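Local coordinates for regulatory protein of LacI family (Chloroflexus aggregans, PDB 3BBL) that probably regulates transcription as a LacI-family DNA-binding protein, its periplasmic-binding-protein-like part probably sensing a small effector molecule, at residues F5-S10 with G67-S72; N74-R79 with R95-W100. All coordinates share one frame; numbering follows the deposited sequence.

Contact 1 (F5-S10 with G67-S72); sequences FMIGYS and GFVLSS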
# COMPACT_ATOMS: atom_id res chain seq x y z
N PHE A 5 -26.67 -9.61 -6.25
CA PHE A 5 -25.42 -9.61 -7.00
C PHE A 5 -24.36 -8.71 -6.35
O PHE A 5 -23.56 -8.07 -7.03
CB PHE A 5 -25.68 -9.18 -8.45
CG PHE A 5 -26.38 -10.23 -9.26
CD1 PHE A 5 -25.73 -11.41 -9.61
CD2 PHE A 5 -27.71 -10.06 -9.65
CE1 PHE A 5 -26.39 -12.41 -10.34
CE2 PHE A 5 -28.37 -11.05 -10.38
CZ PHE A 5 -27.71 -12.23 -10.72
N MSE A 6 -24.37 -8.67 -5.03
CA MSE A 6 -23.41 -7.88 -4.30
C MSE A 6 -22.82 -8.63 -3.10
O MSE A 6 -23.54 -9.28 -2.34
CB MSE A 6 -24.05 -6.57 -3.87
CG MSE A 6 -24.22 -5.68 -5.06
SE MSE A 6 -24.86 -3.93 -4.58
CE MSE A 6 -23.20 -3.22 -3.98
N ILE A 7 -21.50 -8.54 -2.97
CA ILE A 7 -20.79 -9.21 -1.89
C ILE A 7 -20.23 -8.15 -0.95
O ILE A 7 -19.48 -7.27 -1.37
CB ILE A 7 -19.63 -10.08 -2.45
CG1 ILE A 7 -20.21 -11.17 -3.35
CG2 ILE A 7 -18.82 -10.69 -1.32
CD1 ILE A 7 -19.22 -11.77 -4.32
N GLY A 8 -20.61 -8.24 0.32
CA GLY A 8 -20.13 -7.27 1.28
C GLY A 8 -18.73 -7.58 1.78
O GLY A 8 -18.39 -8.74 2.04
N TYR A 9 -17.91 -6.54 1.90
CA TYR A 9 -16.55 -6.70 2.38
C TYR A 9 -16.14 -5.52 3.25
O TYR A 9 -16.63 -4.40 3.07
CB TYR A 9 -15.56 -6.84 1.21
CG TYR A 9 -14.13 -7.04 1.66
CD1 TYR A 9 -13.78 -8.12 2.47
CD2 TYR A 9 -13.13 -6.11 1.34
CE1 TYR A 9 -12.50 -8.27 2.96
CE2 TYR A 9 -11.84 -6.25 1.82
CZ TYR A 9 -11.52 -7.33 2.64
OH TYR A 9 -10.25 -7.47 3.18
N SER A 10 -15.26 -5.77 4.20
CA SER A 10 -14.76 -4.73 5.09
C SER A 10 -13.35 -5.11 5.51
O SER A 10 -13.00 -6.29 5.56
CB SER A 10 -15.65 -4.59 6.33
OG SER A 10 -15.57 -5.73 7.15
N GLY A 67 -23.95 -12.20 0.26
CA GLY A 67 -22.91 -12.86 1.04
C GLY A 67 -21.81 -11.92 1.47
O GLY A 67 -21.75 -10.76 1.04
N PHE A 68 -20.92 -12.42 2.32
CA PHE A 68 -19.81 -11.63 2.84
C PHE A 68 -18.48 -12.34 2.69
O PHE A 68 -18.41 -13.57 2.61
CB PHE A 68 -19.99 -11.37 4.33
CG PHE A 68 -21.16 -10.51 4.68
CD1 PHE A 68 -21.09 -9.13 4.55
CD2 PHE A 68 -22.32 -11.08 5.20
CE1 PHE A 68 -22.15 -8.32 4.94
CE2 PHE A 68 -23.38 -10.29 5.60
CZ PHE A 68 -23.30 -8.90 5.47
N VAL A 69 -17.42 -11.55 2.66
CA VAL A 69 -16.07 -12.06 2.64
C VAL A 69 -15.51 -11.39 3.89
O VAL A 69 -15.73 -10.20 4.11
CB VAL A 69 -15.29 -11.62 1.40
CG1 VAL A 69 -13.82 -11.98 1.57
CG2 VAL A 69 -15.85 -12.31 0.17
N LEU A 70 -14.83 -12.16 4.74
CA LEU A 70 -14.27 -11.62 5.97
C LEU A 70 -12.75 -11.75 5.96
O LEU A 70 -12.22 -12.73 5.46
CB LEU A 70 -14.81 -12.39 7.19
CG LEU A 70 -16.31 -12.68 7.32
CD1 LEU A 70 -16.53 -13.65 8.48
CD2 LEU A 70 -17.09 -11.39 7.54
N SER A 71 -12.07 -10.75 6.52
CA SER A 71 -10.61 -10.77 6.62
C SER A 71 -10.25 -10.40 8.06
O SER A 71 -11.12 -9.97 8.81
CB SER A 71 -9.96 -9.80 5.62
OG SER A 71 -10.41 -8.48 5.80
N SER A 72 -8.98 -10.57 8.44
CA SER A 72 -8.53 -10.30 9.81
C SER A 72 -9.27 -11.23 10.76
O SER A 72 -9.89 -10.79 11.73
CB SER A 72 -8.82 -8.85 10.23
OG SER A 72 -7.91 -7.95 9.63
O HOH W 1 -13.47 -8.36 7.13
O HOH W 2 -16.17 -8.16 6.05

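Contact 2 (N74-R79 with R95-W100); sequences NYNDPR and RSNPDW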
# COMPACT_ATOMS: atom_id res chain seq x y z
N ASN A 74 -9.76 -13.67 13.70
CA ASN A 74 -9.15 -14.03 14.97
C ASN A 74 -9.75 -15.34 15.46
O ASN A 74 -10.65 -15.88 14.82
CB ASN A 74 -9.41 -12.94 16.02
CG ASN A 74 -8.59 -11.69 15.78
OD1 ASN A 74 -7.38 -11.77 15.56
ND2 ASN A 74 -9.24 -10.54 15.82
N TYR A 75 -9.25 -15.86 16.57
CA TYR A 75 -9.80 -17.10 17.12
C TYR A 75 -11.21 -16.77 17.60
O TYR A 75 -11.45 -15.67 18.10
CB TYR A 75 -8.96 -17.59 18.31
CG TYR A 75 -7.61 -18.16 17.95
CD1 TYR A 75 -6.44 -17.52 18.35
CD2 TYR A 75 -7.50 -19.36 17.25
CE1 TYR A 75 -5.19 -18.06 18.07
CE2 TYR A 75 -6.25 -19.92 16.97
CZ TYR A 75 -5.10 -19.26 17.38
OH TYR A 75 -3.87 -19.81 17.12
N ASN A 76 -12.13 -17.73 17.48
CA ASN A 76 -13.51 -17.52 17.90
C ASN A 76 -13.97 -16.15 17.41
O ASN A 76 -14.38 -15.30 18.21
CB ASN A 76 -13.64 -17.57 19.43
CG ASN A 76 -13.01 -18.80 20.04
OD1 ASN A 76 -13.21 -19.92 19.56
ND2 ASN A 76 -12.25 -18.60 21.11
N ASP A 77 -13.88 -15.92 16.10
CA ASP A 77 -14.28 -14.64 15.55
C ASP A 77 -15.79 -14.46 15.67
O ASP A 77 -16.57 -15.26 15.15
CB ASP A 77 -13.87 -14.56 14.07
CG ASP A 77 -13.75 -13.12 13.59
OD1 ASP A 77 -12.63 -12.57 13.62
OD2 ASP A 77 -14.79 -12.55 13.18
N PRO A 78 -16.22 -13.40 16.38
CA PRO A 78 -17.66 -13.16 16.55
C PRO A 78 -18.43 -13.03 15.23
O PRO A 78 -19.58 -13.46 15.12
CB PRO A 78 -17.69 -11.88 17.40
CG PRO A 78 -16.40 -11.19 17.04
CD PRO A 78 -15.42 -12.33 16.99
N ARG A 79 -17.80 -12.45 14.21
CA ARG A 79 -18.44 -12.29 12.91
C ARG A 79 -18.73 -13.66 12.29
O ARG A 79 -19.78 -13.86 11.69
CB ARG A 79 -17.55 -11.48 11.97
CG ARG A 79 -17.29 -10.04 12.41
CD ARG A 79 -16.19 -9.43 11.56
NE ARG A 79 -14.96 -10.21 11.65
CZ ARG A 79 -13.89 -10.03 10.87
NH1 ARG A 79 -13.90 -9.09 9.93
NH2 ARG A 79 -12.82 -10.80 11.01
N ARG A 95 -8.33 -18.93 8.54
CA ARG A 95 -8.97 -19.88 9.45
C ARG A 95 -9.22 -19.29 10.84
O ARG A 95 -8.77 -18.19 11.15
CB ARG A 95 -8.10 -21.13 9.58
CG ARG A 95 -8.03 -21.96 8.32
CD ARG A 95 -6.71 -22.70 8.21
NE ARG A 95 -5.60 -21.78 8.00
CZ ARG A 95 -4.33 -22.14 7.83
NH1 ARG A 95 -4.01 -23.43 7.86
NH2 ARG A 95 -3.40 -21.23 7.62
N SER A 96 -9.95 -20.04 11.67
CA SER A 96 -10.26 -19.62 13.03
C SER A 96 -10.72 -20.83 13.84
O SER A 96 -11.73 -21.46 13.50
CB SER A 96 -11.36 -18.56 13.02
OG SER A 96 -11.68 -18.17 14.34
N ASN A 97 -10.00 -21.16 14.90
CA ASN A 97 -10.36 -22.32 15.72
C ASN A 97 -10.31 -23.61 14.91
O ASN A 97 -11.14 -23.83 14.02
CB ASN A 97 -11.76 -22.14 16.31
CG ASN A 97 -11.75 -21.46 17.65
OD1 ASN A 97 -11.28 -20.33 17.79
ND2 ASN A 97 -12.27 -22.15 18.67
N PRO A 98 -9.35 -24.48 15.22
CA PRO A 98 -9.15 -25.77 14.56
C PRO A 98 -10.39 -26.46 13.99
O PRO A 98 -10.71 -26.30 12.82
CB PRO A 98 -8.44 -26.59 15.63
CG PRO A 98 -7.51 -25.56 16.21
CD PRO A 98 -8.41 -24.34 16.36
N ASP A 99 -11.10 -27.23 14.81
CA ASP A 99 -12.27 -27.94 14.30
C ASP A 99 -13.56 -27.12 14.21
O ASP A 99 -14.66 -27.64 14.41
CB ASP A 99 -12.52 -29.24 15.09
CG ASP A 99 -12.70 -29.02 16.58
OD1 ASP A 99 -13.65 -28.30 16.96
OD2 ASP A 99 -11.90 -29.57 17.36
N TRP A 100 -13.43 -25.82 13.92
CA TRP A 100 -14.60 -24.97 13.74
C TRP A 100 -14.85 -25.07 12.24
O TRP A 100 -13.92 -24.89 11.45
CB TRP A 100 -14.30 -23.52 14.14
CG TRP A 100 -15.49 -22.80 14.73
CD1 TRP A 100 -16.67 -23.36 15.16
CD2 TRP A 100 -15.59 -21.39 15.03
NE1 TRP A 100 -17.48 -22.39 15.70
CE2 TRP A 100 -16.85 -21.18 15.62
CE3 TRP A 100 -14.74 -20.29 14.83
CZ2 TRP A 100 -17.27 -19.91 16.04
CZ3 TRP A 100 -15.16 -19.03 15.25
CH2 TRP A 100 -16.42 -18.85 15.84

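Contact 1 (F5-S10 with G67-S72)
The hydroxyls of Tyr9 and Ser71 meet at 2.8 Å, Tyr9 OH to Ser71 OG, and either could donate. Tyr9 CG lies anti to the backbone N (chi1 -179°), which starts the ring on its way past Val69 to Ser71. Val69 O sits at the ring edge, near its plane, 3.3 Å from Tyr9 CD1. Val69 CB and CG1 also approach Tyr9 CD1, each at 4.0 Å. The other branch, Val69 CG2, meets Ile7 CG2 at 3.7 Å. Ile7 and Val69 both pack on Leu254 of helix 243-258.

The backbones pair in parallel around Gly8. Gly8 N donates to Gly67 O at 2.9 Å, and Val69 N donates to Gly8 O at 3.0 Å. Gly8 O also lies at the edge of the Phe68 ring, 3.7 Å from Phe68 CD1. A CB on Gly8 would probably come too close to Phe68 CD1 with the ring as it stands. Phe68 packs on helix 54-61.

Near the C-terminal ends of the strands, two waters bridge the segments. One donates to Ser10 O and accepts from Ser71 N. The other donates to Val69 O and bonds Ser10 OG at 2.7 Å. Strand 40-43 flanks strand 6-9. Neighbouring parallel strands with helices over both faces are typical of the Rossmann-like alpha/beta subdomains of periplasmic-binding-protein folds.

Contact 2 (N74-R79 with R95-W100)
Ser96 OG donates to Asn74 O at 2.6 Å and makes the tight centre of this contact. Ser96 OG lies anti to its backbone N (chi1 180°), on the side that meets the turn at residues 74-76. Trp100 closes in beside it. Its CZ3 is 3.5 Å from Asn76 CA, and Asp77 N lies at the ring edge, near the ring plane.

Asn97 holds the more open side. Its OD1 accepts from Asn76 N at 2.8 Å. The bond is bent, 135° at the hydrogen, and the donor stands above the carbonyl plane. Asn97 OD1 also touches Tyr75 CB, while Asn97 N is at the edge of the Tyr75 ring. An alanine in place of Asn97 would probably leave Asn76 N without this acceptor and open a gap beside Tyr75 CB. The Asn76 side chain is exposed, on the solvent side. Tyr75 OH reaches beyond the contact to Asn141.

Behind the turn, Asp77 is buried and firmly gripped. Arg79 meets it side-on, with NE 2.8 Å from Asp77 OD2 on the syn lone pair and NH2 bonded to Asp77 OD1. Asn74 N gives OD1 a second donor, in a nearly straight bond of 175°. Asp77 is also the N-cap of helix 78-85, through a weak bond from Arg79 N. The contact thus joins the loop leading from strand 67-70 into this helix to the loop between strands 90-93 and 104-107.

Contact 1 is buried inside the sheet. Contact 2 is partly buried and joins two loops. Their centres lie about 17 Å apart, and they follow one another along the chain. The path from strand 67-70 into helix 78-85 connects them. Arg79 NH2 links them directly, 2.9 Å from Ser71 O in a probable hydrogen bond, and Leu70 CD1 packs on Arg79 CB. The chemistry changes with place. Contact 1 relies on regular backbone pairing and apolar side chains, with hydroxyls and waters where the strands run out. Contact 2 has no strand pairing and instead uses side chains to bind backbone groups of a turn.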